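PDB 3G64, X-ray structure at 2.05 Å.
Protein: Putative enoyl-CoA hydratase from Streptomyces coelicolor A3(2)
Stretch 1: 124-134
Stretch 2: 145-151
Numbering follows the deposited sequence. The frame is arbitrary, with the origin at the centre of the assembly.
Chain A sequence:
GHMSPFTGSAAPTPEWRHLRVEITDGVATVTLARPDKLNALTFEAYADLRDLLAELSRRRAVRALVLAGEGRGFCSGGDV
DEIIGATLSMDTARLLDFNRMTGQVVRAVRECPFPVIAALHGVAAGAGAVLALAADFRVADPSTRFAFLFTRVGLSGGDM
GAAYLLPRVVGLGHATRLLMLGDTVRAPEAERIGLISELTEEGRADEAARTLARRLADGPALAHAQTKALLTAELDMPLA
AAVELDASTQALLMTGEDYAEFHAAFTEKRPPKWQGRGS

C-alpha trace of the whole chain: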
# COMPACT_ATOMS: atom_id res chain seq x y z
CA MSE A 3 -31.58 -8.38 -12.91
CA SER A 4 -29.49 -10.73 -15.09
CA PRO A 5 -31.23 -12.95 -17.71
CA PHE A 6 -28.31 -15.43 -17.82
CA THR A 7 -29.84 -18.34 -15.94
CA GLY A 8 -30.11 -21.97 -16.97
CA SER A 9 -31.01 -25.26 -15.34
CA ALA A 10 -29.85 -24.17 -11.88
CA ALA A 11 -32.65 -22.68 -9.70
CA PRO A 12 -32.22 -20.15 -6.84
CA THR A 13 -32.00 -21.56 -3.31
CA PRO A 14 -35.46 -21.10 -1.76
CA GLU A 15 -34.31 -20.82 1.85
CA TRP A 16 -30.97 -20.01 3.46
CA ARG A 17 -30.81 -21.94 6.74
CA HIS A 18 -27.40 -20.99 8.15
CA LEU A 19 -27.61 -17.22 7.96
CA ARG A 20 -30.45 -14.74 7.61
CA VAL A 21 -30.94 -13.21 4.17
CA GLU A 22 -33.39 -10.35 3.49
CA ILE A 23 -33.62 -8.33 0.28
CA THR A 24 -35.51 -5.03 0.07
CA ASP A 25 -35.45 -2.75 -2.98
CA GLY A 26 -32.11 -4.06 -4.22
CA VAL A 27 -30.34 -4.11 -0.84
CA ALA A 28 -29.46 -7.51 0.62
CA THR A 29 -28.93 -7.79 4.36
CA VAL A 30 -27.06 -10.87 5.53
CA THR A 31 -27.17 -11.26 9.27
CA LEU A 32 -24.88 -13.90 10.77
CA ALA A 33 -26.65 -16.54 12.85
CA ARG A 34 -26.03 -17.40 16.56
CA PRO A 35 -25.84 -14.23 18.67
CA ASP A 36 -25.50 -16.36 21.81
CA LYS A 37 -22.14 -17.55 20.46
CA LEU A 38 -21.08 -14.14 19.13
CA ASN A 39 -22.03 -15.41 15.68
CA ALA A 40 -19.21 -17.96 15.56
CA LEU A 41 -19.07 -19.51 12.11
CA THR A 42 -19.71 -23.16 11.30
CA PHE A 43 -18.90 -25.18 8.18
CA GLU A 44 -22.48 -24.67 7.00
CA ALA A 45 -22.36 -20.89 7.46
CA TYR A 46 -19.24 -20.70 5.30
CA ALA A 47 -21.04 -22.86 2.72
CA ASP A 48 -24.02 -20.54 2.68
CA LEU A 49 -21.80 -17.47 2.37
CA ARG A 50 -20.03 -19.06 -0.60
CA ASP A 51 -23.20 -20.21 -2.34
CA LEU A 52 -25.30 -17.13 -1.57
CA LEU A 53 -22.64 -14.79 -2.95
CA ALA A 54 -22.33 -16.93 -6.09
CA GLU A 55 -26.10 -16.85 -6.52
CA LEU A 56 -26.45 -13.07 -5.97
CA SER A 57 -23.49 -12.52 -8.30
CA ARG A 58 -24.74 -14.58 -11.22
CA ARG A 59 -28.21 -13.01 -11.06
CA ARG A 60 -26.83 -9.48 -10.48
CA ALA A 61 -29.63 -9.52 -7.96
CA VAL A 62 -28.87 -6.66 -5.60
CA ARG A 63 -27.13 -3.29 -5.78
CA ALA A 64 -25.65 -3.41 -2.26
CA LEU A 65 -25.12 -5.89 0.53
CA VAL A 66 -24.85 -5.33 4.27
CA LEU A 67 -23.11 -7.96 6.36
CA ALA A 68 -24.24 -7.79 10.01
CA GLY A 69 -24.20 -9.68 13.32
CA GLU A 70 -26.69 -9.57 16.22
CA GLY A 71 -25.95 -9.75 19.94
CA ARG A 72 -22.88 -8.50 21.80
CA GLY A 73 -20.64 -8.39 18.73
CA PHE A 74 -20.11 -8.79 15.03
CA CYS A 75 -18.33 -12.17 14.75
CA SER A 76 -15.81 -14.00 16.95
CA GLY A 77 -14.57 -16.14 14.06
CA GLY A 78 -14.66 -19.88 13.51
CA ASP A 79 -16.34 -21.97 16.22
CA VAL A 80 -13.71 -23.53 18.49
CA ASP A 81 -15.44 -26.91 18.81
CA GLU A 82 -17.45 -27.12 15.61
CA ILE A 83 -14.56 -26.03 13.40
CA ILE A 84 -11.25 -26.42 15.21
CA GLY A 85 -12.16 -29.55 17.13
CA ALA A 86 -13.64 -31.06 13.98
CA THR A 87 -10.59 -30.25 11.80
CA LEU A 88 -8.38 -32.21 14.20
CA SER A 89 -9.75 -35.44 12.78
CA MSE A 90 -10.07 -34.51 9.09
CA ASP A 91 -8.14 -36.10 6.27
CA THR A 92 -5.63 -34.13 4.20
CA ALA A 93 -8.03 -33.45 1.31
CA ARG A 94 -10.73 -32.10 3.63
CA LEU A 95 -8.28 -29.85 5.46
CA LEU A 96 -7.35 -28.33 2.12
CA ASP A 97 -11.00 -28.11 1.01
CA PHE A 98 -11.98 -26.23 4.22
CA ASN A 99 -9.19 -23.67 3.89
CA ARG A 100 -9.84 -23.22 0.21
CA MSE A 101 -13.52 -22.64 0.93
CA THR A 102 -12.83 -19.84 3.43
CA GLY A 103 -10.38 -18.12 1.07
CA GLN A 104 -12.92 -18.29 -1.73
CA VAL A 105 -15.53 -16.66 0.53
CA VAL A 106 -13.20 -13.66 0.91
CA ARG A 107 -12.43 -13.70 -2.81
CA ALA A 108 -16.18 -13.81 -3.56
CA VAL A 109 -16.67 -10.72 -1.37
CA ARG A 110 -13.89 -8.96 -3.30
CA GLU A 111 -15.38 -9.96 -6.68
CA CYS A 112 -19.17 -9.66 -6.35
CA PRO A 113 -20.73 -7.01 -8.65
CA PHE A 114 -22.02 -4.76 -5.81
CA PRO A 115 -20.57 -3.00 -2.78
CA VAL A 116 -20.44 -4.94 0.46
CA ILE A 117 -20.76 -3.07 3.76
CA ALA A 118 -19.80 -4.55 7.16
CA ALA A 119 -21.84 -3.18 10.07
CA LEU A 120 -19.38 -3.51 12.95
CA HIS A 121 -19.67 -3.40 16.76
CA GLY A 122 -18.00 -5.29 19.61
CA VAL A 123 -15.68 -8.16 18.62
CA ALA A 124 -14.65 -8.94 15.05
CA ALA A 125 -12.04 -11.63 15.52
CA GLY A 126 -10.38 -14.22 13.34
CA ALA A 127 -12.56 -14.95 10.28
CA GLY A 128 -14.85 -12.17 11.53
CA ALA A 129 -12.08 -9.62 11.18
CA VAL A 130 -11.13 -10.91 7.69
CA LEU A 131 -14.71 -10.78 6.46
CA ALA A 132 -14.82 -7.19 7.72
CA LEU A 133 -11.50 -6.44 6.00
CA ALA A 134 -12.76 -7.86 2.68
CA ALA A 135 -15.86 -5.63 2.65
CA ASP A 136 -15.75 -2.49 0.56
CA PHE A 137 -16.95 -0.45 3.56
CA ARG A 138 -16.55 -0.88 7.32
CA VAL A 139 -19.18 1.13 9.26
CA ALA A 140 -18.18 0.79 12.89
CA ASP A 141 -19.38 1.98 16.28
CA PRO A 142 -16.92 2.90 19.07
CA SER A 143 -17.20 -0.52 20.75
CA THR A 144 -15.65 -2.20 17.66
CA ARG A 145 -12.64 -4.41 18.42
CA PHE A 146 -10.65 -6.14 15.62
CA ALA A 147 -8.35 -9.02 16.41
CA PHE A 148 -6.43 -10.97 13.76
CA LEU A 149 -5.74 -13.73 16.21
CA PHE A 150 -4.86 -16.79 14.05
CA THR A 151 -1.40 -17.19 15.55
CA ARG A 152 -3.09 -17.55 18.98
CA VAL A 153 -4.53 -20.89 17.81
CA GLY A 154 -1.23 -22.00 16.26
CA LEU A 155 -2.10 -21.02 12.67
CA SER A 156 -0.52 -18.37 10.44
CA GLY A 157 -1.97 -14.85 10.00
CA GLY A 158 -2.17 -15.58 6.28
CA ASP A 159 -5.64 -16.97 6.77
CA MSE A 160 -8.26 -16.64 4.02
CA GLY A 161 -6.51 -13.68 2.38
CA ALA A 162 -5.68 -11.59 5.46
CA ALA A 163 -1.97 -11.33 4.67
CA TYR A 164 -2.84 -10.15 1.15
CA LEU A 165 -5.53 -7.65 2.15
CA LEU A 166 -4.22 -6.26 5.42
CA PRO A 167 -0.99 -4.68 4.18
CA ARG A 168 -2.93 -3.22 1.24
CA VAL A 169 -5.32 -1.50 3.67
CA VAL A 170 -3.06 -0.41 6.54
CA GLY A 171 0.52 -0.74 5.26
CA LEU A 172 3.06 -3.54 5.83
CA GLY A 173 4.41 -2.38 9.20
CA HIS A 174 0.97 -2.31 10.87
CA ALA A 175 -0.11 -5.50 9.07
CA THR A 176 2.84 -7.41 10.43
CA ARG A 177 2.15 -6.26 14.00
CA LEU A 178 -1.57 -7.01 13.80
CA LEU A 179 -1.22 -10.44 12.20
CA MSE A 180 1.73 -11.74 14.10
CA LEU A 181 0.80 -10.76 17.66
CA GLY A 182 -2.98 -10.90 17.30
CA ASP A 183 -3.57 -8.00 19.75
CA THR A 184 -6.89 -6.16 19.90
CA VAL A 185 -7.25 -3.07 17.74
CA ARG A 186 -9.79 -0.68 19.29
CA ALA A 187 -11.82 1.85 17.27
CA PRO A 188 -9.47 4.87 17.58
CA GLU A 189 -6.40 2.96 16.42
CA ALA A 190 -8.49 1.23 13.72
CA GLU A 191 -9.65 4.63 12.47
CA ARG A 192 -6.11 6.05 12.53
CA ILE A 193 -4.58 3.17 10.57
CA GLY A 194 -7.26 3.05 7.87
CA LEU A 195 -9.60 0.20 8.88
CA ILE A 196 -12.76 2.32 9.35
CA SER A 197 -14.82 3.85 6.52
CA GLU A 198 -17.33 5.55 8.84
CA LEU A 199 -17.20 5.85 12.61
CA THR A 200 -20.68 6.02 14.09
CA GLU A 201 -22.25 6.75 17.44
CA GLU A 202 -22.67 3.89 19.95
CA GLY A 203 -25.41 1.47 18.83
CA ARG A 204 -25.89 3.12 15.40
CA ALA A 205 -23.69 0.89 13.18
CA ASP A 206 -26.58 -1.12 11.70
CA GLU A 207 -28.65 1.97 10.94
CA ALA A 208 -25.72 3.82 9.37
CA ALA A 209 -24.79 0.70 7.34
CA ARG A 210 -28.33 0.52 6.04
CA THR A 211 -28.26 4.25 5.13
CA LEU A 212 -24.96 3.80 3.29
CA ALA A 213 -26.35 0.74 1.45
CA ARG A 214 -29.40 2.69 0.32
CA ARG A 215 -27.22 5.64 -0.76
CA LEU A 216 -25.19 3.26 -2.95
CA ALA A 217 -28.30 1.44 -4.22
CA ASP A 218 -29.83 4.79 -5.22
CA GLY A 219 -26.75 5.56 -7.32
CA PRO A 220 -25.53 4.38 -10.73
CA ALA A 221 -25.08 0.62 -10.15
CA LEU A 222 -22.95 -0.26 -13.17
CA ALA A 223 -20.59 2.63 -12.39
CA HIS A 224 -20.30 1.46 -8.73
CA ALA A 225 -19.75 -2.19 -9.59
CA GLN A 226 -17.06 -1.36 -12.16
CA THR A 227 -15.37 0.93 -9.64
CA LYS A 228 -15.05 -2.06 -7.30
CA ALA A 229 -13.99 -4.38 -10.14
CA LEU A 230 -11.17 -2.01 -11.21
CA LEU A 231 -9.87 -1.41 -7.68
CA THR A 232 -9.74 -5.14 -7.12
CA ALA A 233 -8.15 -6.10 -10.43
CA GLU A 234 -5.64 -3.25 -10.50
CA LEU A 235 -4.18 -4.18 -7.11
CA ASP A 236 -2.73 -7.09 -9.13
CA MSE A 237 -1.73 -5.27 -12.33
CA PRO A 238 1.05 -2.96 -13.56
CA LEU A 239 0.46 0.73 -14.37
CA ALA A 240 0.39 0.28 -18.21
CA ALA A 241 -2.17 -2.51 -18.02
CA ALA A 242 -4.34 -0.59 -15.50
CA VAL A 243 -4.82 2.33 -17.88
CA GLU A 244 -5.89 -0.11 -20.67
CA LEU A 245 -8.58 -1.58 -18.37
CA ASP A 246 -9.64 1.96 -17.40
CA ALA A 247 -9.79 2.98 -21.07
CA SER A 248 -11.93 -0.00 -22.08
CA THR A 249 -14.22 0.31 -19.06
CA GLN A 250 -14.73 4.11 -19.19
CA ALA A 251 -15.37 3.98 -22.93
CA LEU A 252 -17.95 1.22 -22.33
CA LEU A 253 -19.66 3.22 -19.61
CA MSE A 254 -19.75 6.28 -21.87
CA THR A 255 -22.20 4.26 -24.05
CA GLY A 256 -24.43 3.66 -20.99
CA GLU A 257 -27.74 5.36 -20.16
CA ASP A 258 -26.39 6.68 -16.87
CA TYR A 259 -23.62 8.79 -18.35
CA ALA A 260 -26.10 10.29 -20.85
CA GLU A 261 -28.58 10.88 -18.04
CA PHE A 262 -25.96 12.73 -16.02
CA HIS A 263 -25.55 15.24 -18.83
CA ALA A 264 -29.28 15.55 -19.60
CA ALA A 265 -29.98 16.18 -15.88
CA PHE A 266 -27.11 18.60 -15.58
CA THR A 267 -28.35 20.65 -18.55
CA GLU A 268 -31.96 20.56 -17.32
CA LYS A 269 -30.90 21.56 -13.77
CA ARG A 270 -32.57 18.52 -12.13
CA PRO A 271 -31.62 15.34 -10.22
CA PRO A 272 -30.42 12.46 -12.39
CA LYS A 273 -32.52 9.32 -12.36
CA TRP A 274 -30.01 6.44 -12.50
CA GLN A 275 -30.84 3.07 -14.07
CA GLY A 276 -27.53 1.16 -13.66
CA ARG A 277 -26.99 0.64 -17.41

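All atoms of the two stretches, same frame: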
# COMPACT_ATOMS: atom_id res chain seq x y z
N ALA A 124 -14.80 -8.33 16.37
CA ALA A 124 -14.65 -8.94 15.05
C ALA A 124 -13.28 -9.60 15.04
O ALA A 124 -12.25 -8.93 14.86
CB ALA A 124 -14.75 -7.87 13.95
N ALA A 125 -13.26 -10.91 15.26
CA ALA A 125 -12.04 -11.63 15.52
C ALA A 125 -11.88 -12.75 14.51
O ALA A 125 -12.87 -13.34 14.04
CB ALA A 125 -12.07 -12.21 16.95
N GLY A 126 -10.63 -13.06 14.17
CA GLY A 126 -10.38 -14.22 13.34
C GLY A 126 -11.08 -14.05 12.01
O GLY A 126 -10.96 -13.01 11.40
N ALA A 127 -11.82 -15.07 11.56
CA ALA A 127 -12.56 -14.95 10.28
C ALA A 127 -13.47 -13.73 10.27
O ALA A 127 -13.68 -13.12 9.22
CB ALA A 127 -13.36 -16.23 9.98
N GLY A 128 -13.99 -13.36 11.44
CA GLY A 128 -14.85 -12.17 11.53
C GLY A 128 -14.13 -10.89 11.13
O GLY A 128 -14.67 -10.03 10.42
N ALA A 129 -12.89 -10.76 11.56
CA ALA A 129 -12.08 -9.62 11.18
C ALA A 129 -11.72 -9.66 9.68
O ALA A 129 -11.63 -8.62 9.03
CB ALA A 129 -10.78 -9.57 12.05
N VAL A 130 -11.52 -10.86 9.11
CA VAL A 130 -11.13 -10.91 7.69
C VAL A 130 -12.32 -10.63 6.79
O VAL A 130 -12.17 -9.98 5.75
CB VAL A 130 -10.43 -12.23 7.27
CG1 VAL A 130 -9.84 -12.10 5.80
CG2 VAL A 130 -9.32 -12.57 8.26
N LEU A 131 -13.49 -11.12 7.19
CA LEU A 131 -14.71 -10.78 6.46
C LEU A 131 -14.93 -9.26 6.48
O LEU A 131 -15.25 -8.66 5.46
CB LEU A 131 -15.91 -11.49 7.09
CG LEU A 131 -15.94 -12.99 6.80
CD1 LEU A 131 -17.16 -13.63 7.49
CD2 LEU A 131 -15.95 -13.25 5.27
N ALA A 132 -14.72 -8.64 7.63
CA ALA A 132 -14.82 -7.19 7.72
C ALA A 132 -13.80 -6.53 6.78
O ALA A 132 -14.12 -5.61 6.03
CB ALA A 132 -14.61 -6.72 9.16
N LEU A 133 -12.57 -7.02 6.81
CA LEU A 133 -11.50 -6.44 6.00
C LEU A 133 -11.79 -6.57 4.49
O LEU A 133 -11.40 -5.73 3.70
CB LEU A 133 -10.18 -7.16 6.37
CG LEU A 133 -8.86 -6.71 5.76
CD1 LEU A 133 -8.56 -5.27 6.19
CD2 LEU A 133 -7.75 -7.67 6.20
N ALA A 134 -12.49 -7.63 4.10
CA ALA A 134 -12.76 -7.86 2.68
C ALA A 134 -13.88 -6.95 2.13
O ALA A 134 -13.93 -6.66 0.94
CB ALA A 134 -13.10 -9.33 2.42
N ARG A 145 -13.96 -3.88 18.11
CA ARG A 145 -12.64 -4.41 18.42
C ARG A 145 -12.20 -5.50 17.41
O ARG A 145 -12.72 -6.63 17.46
CB ARG A 145 -12.63 -5.07 19.80
CG ARG A 145 -13.18 -4.19 20.92
CD ARG A 145 -13.31 -4.95 22.24
NE ARG A 145 -12.70 -4.06 23.20
CZ ARG A 145 -11.65 -4.33 23.96
NH1 ARG A 145 -11.11 -5.55 24.02
NH2 ARG A 145 -11.18 -3.36 24.72
N PHE A 146 -11.25 -5.18 16.54
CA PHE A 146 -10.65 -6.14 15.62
C PHE A 146 -9.55 -6.95 16.29
O PHE A 146 -8.75 -6.41 17.08
CB PHE A 146 -9.97 -5.44 14.44
CG PHE A 146 -10.88 -4.67 13.55
CD1 PHE A 146 -11.39 -5.25 12.39
CD2 PHE A 146 -11.16 -3.32 13.82
CE1 PHE A 146 -12.21 -4.49 11.50
CE2 PHE A 146 -11.98 -2.56 12.95
CZ PHE A 146 -12.51 -3.16 11.80
N ALA A 147 -9.49 -8.23 15.98
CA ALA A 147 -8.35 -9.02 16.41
C ALA A 147 -8.03 -10.07 15.36
O ALA A 147 -8.85 -10.92 15.04
CB ALA A 147 -8.63 -9.67 17.80
N PHE A 148 -6.84 -9.99 14.79
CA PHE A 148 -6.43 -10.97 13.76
C PHE A 148 -5.65 -12.05 14.46
O PHE A 148 -4.43 -12.07 14.38
CB PHE A 148 -5.60 -10.27 12.68
CG PHE A 148 -6.40 -9.28 11.87
CD1 PHE A 148 -7.09 -9.68 10.73
CD2 PHE A 148 -6.51 -7.97 12.29
CE1 PHE A 148 -7.84 -8.77 9.99
CE2 PHE A 148 -7.27 -7.04 11.55
CZ PHE A 148 -7.94 -7.46 10.39
N LEU A 149 -6.36 -12.90 15.19
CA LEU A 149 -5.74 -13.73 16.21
C LEU A 149 -5.42 -15.19 15.80
O LEU A 149 -5.32 -16.08 16.63
CB LEU A 149 -6.57 -13.66 17.50
CG LEU A 149 -8.07 -13.81 17.31
CD1 LEU A 149 -8.36 -15.15 16.57
CD2 LEU A 149 -8.79 -13.72 18.67
N PHE A 150 -5.24 -15.44 14.50
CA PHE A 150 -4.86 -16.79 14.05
C PHE A 150 -3.64 -17.39 14.74
O PHE A 150 -3.63 -18.59 15.07
CB PHE A 150 -4.65 -16.75 12.53
CG PHE A 150 -5.84 -16.16 11.82
CD1 PHE A 150 -7.02 -16.89 11.74
CD2 PHE A 150 -5.80 -14.87 11.34
CE1 PHE A 150 -8.14 -16.34 11.14
CE2 PHE A 150 -6.92 -14.32 10.72
CZ PHE A 150 -8.09 -15.07 10.61
N THR A 151 -2.59 -16.60 14.95
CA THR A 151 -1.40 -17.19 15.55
C THR A 151 -1.70 -17.65 16.99
O THR A 151 -0.99 -18.51 17.53
CB THR A 151 -0.20 -16.24 15.55
OG1 THR A 151 -0.50 -15.08 16.31
CG2 THR A 151 0.22 -15.84 14.12

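A short parallel β-pairing, continued by a helix that packs apolar side chains against three phenylalanines, joins the two stretches and buries 502 Å² between them. Ala124 pairs with Phe146 and Ala125 with Ala147. The ladder is held by three backbone hydrogen bonds: Ala124 N to Arg145 O (2.9 Å), Ala147 N to Ala124 O (3.1 Å) and Gly126 N to Ala147 O (2.9 Å). Ala147 O also receives a CA-H...O contact from Ala125 CA at 3.3 Å. On the sheet face carrying Ala125 and Ala147, their CB atoms lie 4.4 Å apart, and Leu149 CD2 reaches to 4.0 Å from Ala125 CB. Gly126 then ends the pairing and caps helix 127-134. Its positive phi favours glycine, and an ideal CB there would sit 3.6 Å from Leu149 CD1. The helix runs across the strand at 107°, with Ala129 directed toward it. Ala129 CB lies over the face of the Phe148 ring, 3.9 Å from its centroid, a CH-pi contact that a methyl group suits well. Leu133 CD2 adds an apolar contact to Phe148 CE1 at 3.9 Å. Ala132 CB meets the edge of the Phe146 ring, 4.0 Å from CE1, while Val130 CG2 meets the edge of Phe150, 3.6 Å from CZ. All three rings are buried, whereas the end of Arg145 leads away from the contact.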